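Side-chain contacts in excinuclease ABC, subunit A. (PDB 2VF7), which binds DNA, ATP and zinc, hydrolyses ATP and, as a UvrA-family ABC ATPase, probably takes part in recognising damaged DNA for excision repair: residues Q98-R101 / G102-T105; Y721-L724 / G725-A728; E730-G733 / G734-Q737; V769-L772 / Q773-V777. The protein carries 1 engineered substitution. All coordinates share one frame; numbering follows the deposited sequence.

Contact 1 (Q98-R101 / G102-T105). With ADP (adenosine-5'-diphosphate), chain E.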
loop_
_atom_site.group_PDB
_atom_site.type_symbol
_atom_site.label_atom_id
_atom_site.label_comp_id
_atom_site.label_asym_id
_atom_site.label_seq_id
_atom_site.Cartn_x
_atom_site.Cartn_y
_atom_site.Cartn_z
ATOM N N GLN A 98 -8.016 14.540 9.291
ATOM C CA GLN A 98 -7.651 14.023 10.612
ATOM C C GLN A 98 -7.395 12.533 10.548
ATOM O O GLN A 98 -8.018 11.817 9.762
ATOM C CB GLN A 98 -8.741 14.325 11.642
ATOM C CG GLN A 98 -8.401 13.874 13.070
ATOM C CD GLN A 98 -8.632 14.956 14.091
ATOM O OE1 GLN A 98 -9.589 14.892 14.852
ATOM N NE2 GLN A 98 -7.762 15.976 14.107
ATOM N N GLN A 99 -6.480 12.065 11.389
ATOM C CA GLN A 99 -6.177 10.648 11.498
ATOM C C GLN A 99 -7.246 9.899 12.309
ATOM O O GLN A 99 -7.943 10.486 13.145
ATOM C CB GLN A 99 -4.811 10.490 12.162
ATOM C CG GLN A 99 -3.921 9.409 11.585
ATOM C CD GLN A 99 -2.578 9.369 12.301
ATOM O OE1 GLN A 99 -2.483 8.891 13.439
ATOM N NE2 GLN A 99 -1.530 9.889 11.644
ATOM N N ALA A 100 -7.348 8.595 12.062
ATOM C CA ALA A 100 -8.358 7.735 12.694
ATOM C C ALA A 100 -8.282 7.677 14.230
ATOM O O ALA A 100 -7.223 7.430 14.800
ATOM C CB ALA A 100 -8.285 6.324 12.113
ATOM N N ARG A 101 -9.424 7.936 14.867
ATOM C CA ARG A 101 -9.700 7.700 16.301
ATOM C C ARG A 101 -8.609 7.098 17.194
ATOM O O ARG A 101 -8.200 7.730 18.183
ATOM C CB ARG A 101 -10.947 6.829 16.431
ATOM C CG ARG A 101 -11.839 7.173 17.587
ATOM C CD ARG A 101 -12.659 8.407 17.292
ATOM N NE ARG A 101 -14.025 8.219 17.746
ATOM C CZ ARG A 101 -15.038 9.012 17.445
ATOM N NH1 ARG A 101 -14.855 10.080 16.696
ATOM N NH2 ARG A 101 -16.245 8.730 17.905
ATOM N N GLY A 102 -8.151 5.887 16.877
ATOM C CA GLY A 102 -7.236 5.193 17.782
ATOM C C GLY A 102 -5.876 4.836 17.234
ATOM O O GLY A 102 -5.373 3.737 17.485
ATOM N N THR A 103 -5.265 5.762 16.499
ATOM C CA THR A 103 -3.958 5.516 15.867
ATOM C C THR A 103 -2.869 6.450 16.410
ATOM O O THR A 103 -3.156 7.598 16.775
ATOM C CB THR A 103 -4.039 5.638 14.326
ATOM O OG1 THR A 103 -4.631 6.890 13.984
ATOM C CG2 THR A 103 -4.895 4.530 13.747
ATOM N N PRO A 104 -1.615 5.965 16.465
ATOM C CA PRO A 104 -0.525 6.859 16.862
ATOM C C PRO A 104 -0.202 7.847 15.741
ATOM O O PRO A 104 -0.184 7.446 14.568
ATOM C CB PRO A 104 0.651 5.903 17.081
ATOM C CG PRO A 104 0.355 4.723 16.216
ATOM C CD PRO A 104 -1.142 4.600 16.163
ATOM N N THR A 105 0.017 9.121 16.082
ATOM C CA THR A 105 0.506 10.085 15.087
ATOM C C THR A 105 1.961 9.721 14.764
ATOM O O THR A 105 2.740 9.385 15.662
ATOM C CB THR A 105 0.386 11.574 15.545
ATOM O OG1 THR A 105 -0.986 11.900 15.812
ATOM C CG2 THR A 105 0.887 12.534 14.458
HETATM P PB ADP E . -20.752 11.863 17.512
HETATM O O1B ADP E . -21.870 12.862 17.428
HETATM O O2B ADP E . -20.109 11.790 18.865
HETATM O O3B ADP E . -19.742 12.034 16.393
HETATM P PA ADP E . -20.540 9.079 17.354
HETATM O O1A ADP E . -19.168 9.398 17.951
HETATM O O2A ADP E . -20.610 8.393 16.030
HETATM O O3A ADP E . -21.434 10.410 17.297
HETATM O "O5'" ADP E . -21.263 8.090 18.396
HETATM C "C5'" ADP E . -22.350 7.216 18.078
HETATM C "C4'" ADP E . -22.008 5.824 18.580
HETATM O "O4'" ADP E . -20.940 5.305 17.777
HETATM C "C3'" ADP E . -21.518 5.753 20.026
HETATM O "O3'" ADP E . -22.064 4.591 20.699
HETATM C "C2'" ADP E . -20.010 5.644 19.854
HETATM O "O2'" ADP E . -19.344 5.069 20.974
HETATM C "C1'" ADP E . -19.890 4.797 18.593
HETATM N N9 ADP E . -18.615 4.982 17.873
HETATM C C8 ADP E . -18.184 6.141 17.330
HETATM N N7 ADP E . -16.978 6.020 16.744
HETATM C C5 ADP E . -16.627 4.729 16.908
HETATM C C6 ADP E . -15.477 3.909 16.489
HETATM N N6 ADP E . -14.446 4.475 15.807
HETATM N N1 ADP E . -15.485 2.610 16.833
HETATM C C2 ADP E . -16.501 2.035 17.516
HETATM N N3 ADP E . -17.583 2.716 17.915
HETATM C C4 ADP E . -17.703 4.046 17.638
#
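The hydroxyl of T103 donates to the carbonyl of A100: OG1 stands 2.8 Å from A100 O, in the carbonyl plane and on a lone pair, with a C=O...donor angle of 135°. With chi1 at 53°, T103 OG1 sits between its own backbone N and carbonyl carbon, which turns the oxygen back across the bend. The backbone N of T103 reaches the same oxygen over 3.1 Å, a weak bond, so one residue grips A100 O twice. Beside this pair the extended chain of Q99 passes obliquely, its CG 3.6 Å from T103 OG1, and brings its amide up to the T103 hydroxyl and the P104 carbonyl. Were an alanine here instead, the hydroxyl of T103 and the carbonyl of P104 would probably be left without the amide beside them, opening a gap along that flank. Y72 of the second subunit also approaches this amide, placing the outer side of the bend near the subunit interface. On the ligand side R101, bent at chi2 and chi3, meets ADP with the edge of its guanidinium. NH2 donates to the alpha-phosphate oxygen O1A over 3.0 Å, near the guanidinium plane though not straight (139°), and it also lies 3.0 Å from N7 of the adenine. K49, S50, S51 and G46 hold the same nucleotide from the P-loop and the start of the helix after it. The bend follows strand 94-96, the edge strand of an ATPase sheet, a position consistent with the Q-loop of ABC ATPases, here contributing an arginine to the first ADP site.

Contact 2 (Y721-L724 / G725-A728). With ADP (adenosine-5'-diphosphate), chain E.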
loop_
_atom_site.group_PDB
_atom_site.type_symbol
_atom_site.label_atom_id
_atom_site.label_comp_id
_atom_site.label_asym_id
_atom_site.label_seq_id
_atom_site.Cartn_x
_atom_site.Cartn_y
_atom_site.Cartn_z
ATOM N N TYR A 721 -24.001 6.593 27.250
ATOM C CA TYR A 721 -24.117 5.812 26.021
ATOM C C TYR A 721 -22.955 4.840 25.841
ATOM O O TYR A 721 -23.044 3.909 25.045
ATOM C CB TYR A 721 -24.294 6.744 24.795
ATOM C CG TYR A 721 -23.135 7.686 24.522
ATOM C CD1 TYR A 721 -22.130 7.344 23.621
ATOM C CD2 TYR A 721 -23.045 8.913 25.172
ATOM C CE1 TYR A 721 -21.073 8.196 23.375
ATOM C CE2 TYR A 721 -21.989 9.760 24.946
ATOM C CZ TYR A 721 -21.008 9.404 24.046
ATOM O OH TYR A 721 -19.962 10.270 23.819
ATOM N N LEU A 722 -21.873 5.048 26.591
ATOM C CA LEU A 722 -20.696 4.215 26.457
ATOM C C LEU A 722 -20.879 2.854 27.127
ATOM O O LEU A 722 -21.636 2.749 28.086
ATOM C CB LEU A 722 -19.463 4.937 27.013
ATOM C CG LEU A 722 -19.013 6.192 26.269
ATOM C CD1 LEU A 722 -17.788 6.758 26.910
ATOM C CD2 LEU A 722 -18.722 5.873 24.813
ATOM N N ARG A 723 -20.159 1.840 26.625
ATOM C CA ARG A 723 -20.186 0.480 27.146
ATOM C C ARG A 723 -19.008 0.221 28.083
ATOM O O ARG A 723 -17.875 0.621 27.811
ATOM C CB ARG A 723 -20.177 -0.552 26.005
ATOM C CG ARG A 723 -21.442 -0.565 25.158
ATOM C CD ARG A 723 -21.429 -1.683 24.110
ATOM N NE ARG A 723 -20.463 -1.422 23.042
ATOM C CZ ARG A 723 -20.671 -0.597 22.001
ATOM N NH1 ARG A 723 -21.835 0.060 21.856
ATOM N NH2 ARG A 723 -19.705 -0.412 21.104
ATOM N N LEU A 724 -19.282 -0.453 29.195
ATOM C CA LEU A 724 -18.287 -0.719 30.236
ATOM C C LEU A 724 -16.953 -1.235 29.706
ATOM O O LEU A 724 -15.902 -0.770 30.123
ATOM C CB LEU A 724 -18.872 -1.708 31.255
ATOM C CG LEU A 724 -19.504 -1.034 32.462
ATOM C CD1 LEU A 724 -20.389 0.097 32.012
ATOM C CD2 LEU A 724 -20.256 -2.060 33.287
ATOM N N GLY A 725 -17.014 -2.181 28.779
ATOM C CA GLY A 725 -15.839 -2.797 28.162
ATOM C C GLY A 725 -15.412 -2.181 26.830
ATOM O O GLY A 725 -14.478 -2.665 26.194
ATOM N N GLN A 726 -16.077 -1.107 26.404
ATOM C CA GLN A 726 -15.800 -0.510 25.083
ATOM C C GLN A 726 -14.328 -0.146 25.034
ATOM O O GLN A 726 -13.864 0.578 25.908
ATOM C CB GLN A 726 -16.695 0.707 24.826
ATOM C CG GLN A 726 -16.631 1.186 23.390
ATOM C CD GLN A 726 -17.589 2.310 23.047
ATOM O OE1 GLN A 726 -18.549 2.606 23.777
ATOM N NE2 GLN A 726 -17.352 2.926 21.898
ATOM N N PRO A 727 -13.572 -0.677 24.037
ATOM C CA PRO A 727 -12.125 -0.458 24.004
ATOM C C PRO A 727 -11.802 1.021 23.854
ATOM O O PRO A 727 -12.566 1.740 23.229
ATOM C CB PRO A 727 -11.686 -1.184 22.729
ATOM C CG PRO A 727 -12.749 -2.121 22.430
ATOM C CD PRO A 727 -14.012 -1.465 22.878
ATOM N N ALA A 728 -10.662 1.442 24.396
ATOM C CA ALA A 728 -10.227 2.837 24.407
ATOM C C ALA A 728 -9.862 3.368 23.025
ATOM O O ALA A 728 -9.867 4.574 22.777
ATOM C CB ALA A 728 -9.028 2.971 25.340
HETATM P PB ADP E . -20.752 11.863 17.512
HETATM O O1B ADP E . -21.870 12.862 17.428
HETATM O O2B ADP E . -20.109 11.790 18.865
HETATM O O3B ADP E . -19.742 12.034 16.393
HETATM P PA ADP E . -20.540 9.079 17.354
HETATM O O1A ADP E . -19.168 9.398 17.951
HETATM O O2A ADP E . -20.610 8.393 16.030
HETATM O O3A ADP E . -21.434 10.410 17.297
HETATM O "O5'" ADP E . -21.263 8.090 18.396
HETATM C "C5'" ADP E . -22.350 7.216 18.078
HETATM C "C4'" ADP E . -22.008 5.824 18.580
HETATM O "O4'" ADP E . -20.940 5.305 17.777
HETATM C "C3'" ADP E . -21.518 5.753 20.026
HETATM O "O3'" ADP E . -22.064 4.591 20.699
HETATM C "C2'" ADP E . -20.010 5.644 19.854
HETATM O "O2'" ADP E . -19.344 5.069 20.974
HETATM C "C1'" ADP E . -19.890 4.797 18.593
HETATM N N9 ADP E . -18.615 4.982 17.873
HETATM C C8 ADP E . -18.184 6.141 17.330
HETATM N N7 ADP E . -16.978 6.020 16.744
HETATM C C5 ADP E . -16.627 4.729 16.908
HETATM C C6 ADP E . -15.477 3.909 16.489
HETATM N N6 ADP E . -14.446 4.475 15.807
HETATM N N1 ADP E . -15.485 2.610 16.833
HETATM C C2 ADP E . -16.501 2.035 17.516
HETATM N N3 ADP E . -17.583 2.716 17.915
HETATM C C4 ADP E . -17.703 4.046 17.638
HETATM O O HOH W 1 -21.186 3.234 23.115
HETATM O O HOH W 2 -15.026 1.950 27.694
#
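The guanidinium of R723 and the side-chain amide of Q726 lie face to face, their planes 15° apart, with Q726 OE1 4.2 Å above the centre of the guanidinium. Beneath this stack is a type I beta turn from R723 to Q726, in the loop that leads to helix 733-743. It is closed by Q726 N donating to R723 O over 2.9 Å. The ring of Y721 carries L722 CG over one face, offset toward the rim, while its CD1 approaches C3' of the ADP ribose at 4.0 Å, obliquely. CG of Q726 is anti to the backbone N (chi1 -169°) and the chain runs on extended, which takes the amide back across the turn to the ribose. There OE1 receives a long, weak bond from R723 N and packs 3.4 Å from L722 CD2, the two side chains crossing at about a right angle. A water donates both to Q726 OE1 and to Y721 O, at 2.8 Å each, and is also bonded to the ribose O3'. These partners are consistent with the modelled flip of the amide, with NE2 facing the nucleotide: Q726 NE2 donates to ADP O2' over 3.1 Å, almost straight at 175°.

Contact 3 (E730-G733 / G734-Q737). With ADP (adenosine-5'-diphosphate), chain E.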
loop_
_atom_site.group_PDB
_atom_site.type_symbol
_atom_site.label_atom_id
_atom_site.label_comp_id
_atom_site.label_asym_id
_atom_site.label_seq_id
_atom_site.Cartn_x
_atom_site.Cartn_y
_atom_site.Cartn_z
ATOM N N GLU A 730 -11.551 3.113 20.457
ATOM C CA GLU A 730 -12.809 3.561 19.835
ATOM C C GLU A 730 -13.278 4.905 20.383
ATOM O O GLU A 730 -14.393 5.328 20.102
ATOM C CB GLU A 730 -13.918 2.524 20.119
ATOM C CG GLU A 730 -13.653 1.168 19.513
ATOM C CD GLU A 730 -14.818 0.220 19.592
ATOM O OE1 GLU A 730 -14.805 -0.798 18.854
ATOM O OE2 GLU A 730 -15.752 0.462 20.391
ATOM N N LEU A 731 -12.462 5.563 21.208
ATOM C CA LEU A 731 -12.939 6.754 21.933
ATOM C C LEU A 731 -12.248 8.034 21.507
ATOM O O LEU A 731 -11.071 8.034 21.174
ATOM C CB LEU A 731 -12.849 6.579 23.449
ATOM C CG LEU A 731 -13.477 5.373 24.169
ATOM C CD1 LEU A 731 -13.374 5.563 25.657
ATOM C CD2 LEU A 731 -14.921 5.105 23.814
ATOM N N SER A 732 -12.997 9.120 21.526
ATOM C CA SER A 732 -12.521 10.416 21.059
ATOM C C SER A 732 -11.768 11.091 22.193
ATOM O O SER A 732 -11.648 10.529 23.279
ATOM C CB SER A 732 -13.707 11.278 20.659
ATOM O OG SER A 732 -14.692 11.256 21.684
ATOM N N GLY A 733 -11.271 12.296 21.965
ATOM C CA GLY A 733 -10.501 12.964 23.002
ATOM C C GLY A 733 -11.346 13.416 24.179
ATOM O O GLY A 733 -10.934 13.255 25.334
ATOM N N GLY A 734 -12.522 13.964 23.872
ATOM C CA GLY A 734 -13.477 14.454 24.853
ATOM C C GLY A 734 -14.170 13.392 25.696
ATOM O O GLY A 734 -14.510 13.662 26.862
ATOM N N GLU A 735 -14.390 12.206 25.114
ATOM C CA GLU A 735 -14.891 11.029 25.835
ATOM C C GLU A 735 -13.868 10.564 26.842
ATOM O O GLU A 735 -14.227 10.274 27.968
ATOM C CB GLU A 735 -15.243 9.884 24.885
ATOM C CG GLU A 735 -16.583 10.080 24.207
ATOM C CD GLU A 735 -16.841 9.199 22.975
ATOM O OE1 GLU A 735 -16.017 8.352 22.579
ATOM O OE2 GLU A 735 -17.925 9.360 22.390
ATOM N N ALA A 736 -12.592 10.517 26.449
ATOM C CA ALA A 736 -11.515 10.131 27.384
ATOM C C ALA A 736 -11.247 11.152 28.483
ATOM O O ALA A 736 -10.930 10.777 29.621
ATOM C CB ALA A 736 -10.242 9.830 26.639
ATOM N N GLN A 737 -11.336 12.434 28.144
ATOM C CA GLN A 737 -11.164 13.509 29.129
ATOM C C GLN A 737 -12.207 13.419 30.253
ATOM O O GLN A 737 -11.870 13.516 31.434
ATOM C CB GLN A 737 -11.219 14.892 28.457
ATOM C CG GLN A 737 -10.916 16.054 29.423
ATOM C CD GLN A 737 -10.355 17.316 28.747
ATOM O OE1 GLN A 737 -10.336 17.432 27.514
ATOM N NE2 GLN A 737 -9.867 18.259 29.571
HETATM P PB ADP E . -20.752 11.863 17.512
HETATM O O1B ADP E . -21.870 12.862 17.428
HETATM O O2B ADP E . -20.109 11.790 18.865
HETATM O O3B ADP E . -19.742 12.034 16.393
HETATM P PA ADP E . -20.540 9.079 17.354
HETATM O O1A ADP E . -19.168 9.398 17.951
HETATM O O2A ADP E . -20.610 8.393 16.030
HETATM O O3A ADP E . -21.434 10.410 17.297
HETATM O "O5'" ADP E . -21.263 8.090 18.396
HETATM C "C5'" ADP E . -22.350 7.216 18.078
HETATM C "C4'" ADP E . -22.008 5.824 18.580
HETATM O "O4'" ADP E . -20.940 5.305 17.777
HETATM C "C3'" ADP E . -21.518 5.753 20.026
HETATM O "O3'" ADP E . -22.064 4.591 20.699
HETATM C "C2'" ADP E . -20.010 5.644 19.854
HETATM O "O2'" ADP E . -19.344 5.069 20.974
HETATM C "C1'" ADP E . -19.890 4.797 18.593
HETATM N N9 ADP E . -18.615 4.982 17.873
HETATM C C8 ADP E . -18.184 6.141 17.330
HETATM N N7 ADP E . -16.978 6.020 16.744
HETATM C C5 ADP E . -16.627 4.729 16.908
HETATM C C6 ADP E . -15.477 3.909 16.489
HETATM N N6 ADP E . -14.446 4.475 15.807
HETATM N N1 ADP E . -15.485 2.610 16.833
HETATM C C2 ADP E . -16.501 2.035 17.516
HETATM N N3 ADP E . -17.583 2.716 17.915
HETATM C C4 ADP E . -17.703 4.046 17.638
HETATM O O HOH W 3 -16.922 6.344 20.953
#
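Side chain to backbone, E735 reaches back to the start of its own helix: S732 N donates to E735 OE1 over 3.3 Å with an N-H...O angle of 166°, meeting the oxygen from above the carboxylate plane. S732 is the N-cap residue and E735 stands three positions on, so this bond is one half of a capping box. The torsions of E735, chi1 -79° with an extended chain beyond CG, lay the carboxylate over the cap, where S732 OG comes 3.2 Å from E735 CD. The other carboxylate oxygen, OE2, is bonded to the hydroxyl of Y721, so both oxygens of the carboxylate have partners. Among backbone bonds, the first turn is closed weakly by A736 N to S732 O, and the next bond, Q737 N to G733 O, is 3.0 Å. Q737 NE2 leaves the helix start to bond D758 O. Through water, a single molecule donates to E735 OE1 at 2.7 Å and to E730 O, and also pairs with the ribose O2' of ADP at 2.7 Å, coupling the helix start to the nucleotide. By packing, L731 crosses E735 at about a right angle, CD2 3.6 Å from OE1, and E730 passes along the N1-C2 edge of the adenine, CD 3.2 Å from ADP C2. Residues L731 to E735 spell LSGGE, the UvrA form of the ABC signature motif LSGGQ. At a helix N-terminus close to the P-loop-bound ADP, it is consistent with the composite nucleotide site of ABC ATPases.

Contact 4 (V769-L772 / Q773-V777)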
loop_
_atom_site.group_PDB
_atom_site.type_symbol
_atom_site.label_atom_id
_atom_site.label_comp_id
_atom_site.label_asym_id
_atom_site.label_seq_id
_atom_site.Cartn_x
_atom_site.Cartn_y
_atom_site.Cartn_z
ATOM N N VAL A 769 -22.381 21.132 27.218
ATOM C CA VAL A 769 -21.487 21.843 28.124
ATOM C C VAL A 769 -22.216 22.326 29.371
ATOM O O VAL A 769 -21.630 22.356 30.450
ATOM C CB VAL A 769 -20.608 22.951 27.418
ATOM C CG1 VAL A 769 -20.884 23.048 25.939
ATOM C CG2 VAL A 769 -20.725 24.320 28.099
ATOM N N GLU A 770 -23.499 22.649 29.222
ATOM C CA GLU A 770 -24.365 22.946 30.353
ATOM C C GLU A 770 -24.315 21.844 31.431
ATOM O O GLU A 770 -24.143 22.139 32.620
ATOM C CB GLU A 770 -25.805 23.186 29.878
ATOM C CG GLU A 770 -25.945 24.251 28.773
ATOM C CD GLU A 770 -27.340 24.896 28.695
ATOM O OE1 GLU A 770 -27.467 25.928 27.991
ATOM O OE2 GLU A 770 -28.306 24.383 29.313
ATOM N N ARG A 771 -24.451 20.588 31.010
ATOM C CA ARG A 771 -24.342 19.430 31.906
ATOM C C ARG A 771 -22.929 19.260 32.491
ATOM O O ARG A 771 -22.778 18.819 33.635
ATOM C CB ARG A 771 -24.780 18.143 31.182
ATOM C CG ARG A 771 -24.897 16.879 32.070
ATOM C CD ARG A 771 -24.785 15.559 31.259
ATOM N NE ARG A 771 -26.023 14.770 31.220
ATOM C CZ ARG A 771 -26.493 14.034 32.236
ATOM N NH1 ARG A 771 -25.853 14.000 33.402
ATOM N NH2 ARG A 771 -27.621 13.342 32.105
ATOM N N LEU A 772 -21.900 19.598 31.718
ATOM C CA LEU A 772 -20.517 19.503 32.195
ATOM C C LEU A 772 -20.208 20.574 33.257
ATOM O O LEU A 772 -19.575 20.290 34.278
ATOM C CB LEU A 772 -19.530 19.609 31.015
ATOM C CG LEU A 772 -18.042 19.219 31.121
ATOM C CD1 LEU A 772 -17.206 20.290 31.796
ATOM C CD2 LEU A 772 -17.847 17.856 31.797
ATOM N N GLN A 773 -20.661 21.799 32.989
ATOM C CA GLN A 773 -20.437 22.955 33.858
ATOM C C GLN A 773 -21.028 22.802 35.280
ATOM O O GLN A 773 -20.450 23.307 36.249
ATOM C CB GLN A 773 -20.969 24.218 33.169
ATOM C CG GLN A 773 -20.501 25.531 33.787
ATOM C CD GLN A 773 -19.193 26.060 33.198
ATOM O OE1 GLN A 773 -18.182 26.172 33.901
ATOM N NE2 GLN A 773 -19.218 26.417 31.918
ATOM N N ARG A 774 -22.165 22.116 35.399
ATOM C CA ARG A 774 -22.768 21.825 36.704
ATOM C C ARG A 774 -21.871 20.944 37.566
ATOM O O ARG A 774 -21.885 21.040 38.795
ATOM C CB ARG A 774 -24.115 21.123 36.550
ATOM C CG ARG A 774 -25.160 21.911 35.794
ATOM C CD ARG A 774 -26.562 21.381 36.082
ATOM N NE ARG A 774 -26.913 20.188 35.307
ATOM C CZ ARG A 774 -27.467 20.207 34.094
ATOM N NH1 ARG A 774 -27.728 21.366 33.492
ATOM N NH2 ARG A 774 -27.749 19.059 33.474
ATOM N N GLN A 775 -21.115 20.060 36.926
ATOM C CA GLN A 775 -20.226 19.171 37.663
ATOM C C GLN A 775 -18.968 19.924 38.106
ATOM O O GLN A 775 -18.423 19.652 39.181
ATOM C CB GLN A 775 -19.874 17.899 36.861
ATOM C CG GLN A 775 -20.993 17.307 35.966
ATOM C CD GLN A 775 -22.312 17.022 36.688
ATOM O OE1 GLN A 775 -22.339 16.534 37.831
ATOM N NE2 GLN A 775 -23.422 17.309 36.000
ATOM N N LEU A 776 -18.517 20.869 37.279
ATOM C CA LEU A 776 -17.393 21.732 37.638
ATOM C C LEU A 776 -17.763 22.643 38.795
ATOM O O LEU A 776 -16.922 22.935 39.633
ATOM C CB LEU A 776 -16.892 22.552 36.434
ATOM C CG LEU A 776 -16.230 21.805 35.261
ATOM C CD1 LEU A 776 -15.671 22.753 34.227
ATOM C CD2 LEU A 776 -15.144 20.831 35.713
ATOM N N VAL A 777 -19.021 23.085 38.835
ATOM C CA VAL A 777 -19.567 23.822 39.984
ATOM C C VAL A 777 -19.501 22.977 41.266
ATOM O O VAL A 777 -19.035 23.449 42.299
ATOM C CB VAL A 777 -21.014 24.293 39.718
ATOM C CG1 VAL A 777 -21.659 24.811 40.969
ATOM C CG2 VAL A 777 -21.031 25.380 38.652
#
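Q775 folds back along the helix so that NE2 donates to R771 O over 2.9 Å at 160°, lying in the carbonyl plane, with the oxygen nearly in the amide plane. Torsions near -36° and -54° at chi1 and chi2 curl the chain into this position. The bond stands in for a missing main-chain one, because Q775 N is 3.9 Å from R771 O and turns instead, weakly, to L772 O. Replacing the glutamine by an alanine would probably leave R771 O without this donor, at a turn where the backbone bonding is already irregular. Nearby, Q773 N meets V769 O at 2.8 Å and L776 N meets L772 O at 3.2 Å, whereas R774 N to E770 O is weak. Farther out, R774 bends at chi3 and lays one face of its guanidinium over R771 CA, which lies 3.7 Å from the plane, offset toward the rim, with NH2 also beside R771 CG. The ionic ends of the neighbours lead off: E770 OE1 to Y484 OH, R771 NH1 to E716 O. On the buried side L772 CD1 packs against L776 CD1 at 3.8 Å. Helix 766-781, which links strands 753-758 and 785-789 in a beta-alpha-beta unit, is thus amphipathic here: E770 and R771 bond to other parts of the fold, while R774 lies back on its own helix and leucines pair one turn apart.

Contacts 1 to 4 follow one another along the chain. Contact 1 lies beside the first ATPase sheet, the other three within the ABC transporter range 503-832. Contacts 1, 2 and 3 all touch the same ADP: the centres of contacts 1 and 3 are 12 Å apart and those of 2 and 3 are 11 Å apart, and R101 packs on the backbone of 730-732. Loop 721-728 leads into helix 733-743. Contact 4, on helix 766-781 flanking the second sheet, touches none of them; its nearest atoms stay about 7 Å from contact 3. One chain thus supplies both halves of a nucleotide site, probably coupling the bound nucleotide to how its ATPase modules are arranged.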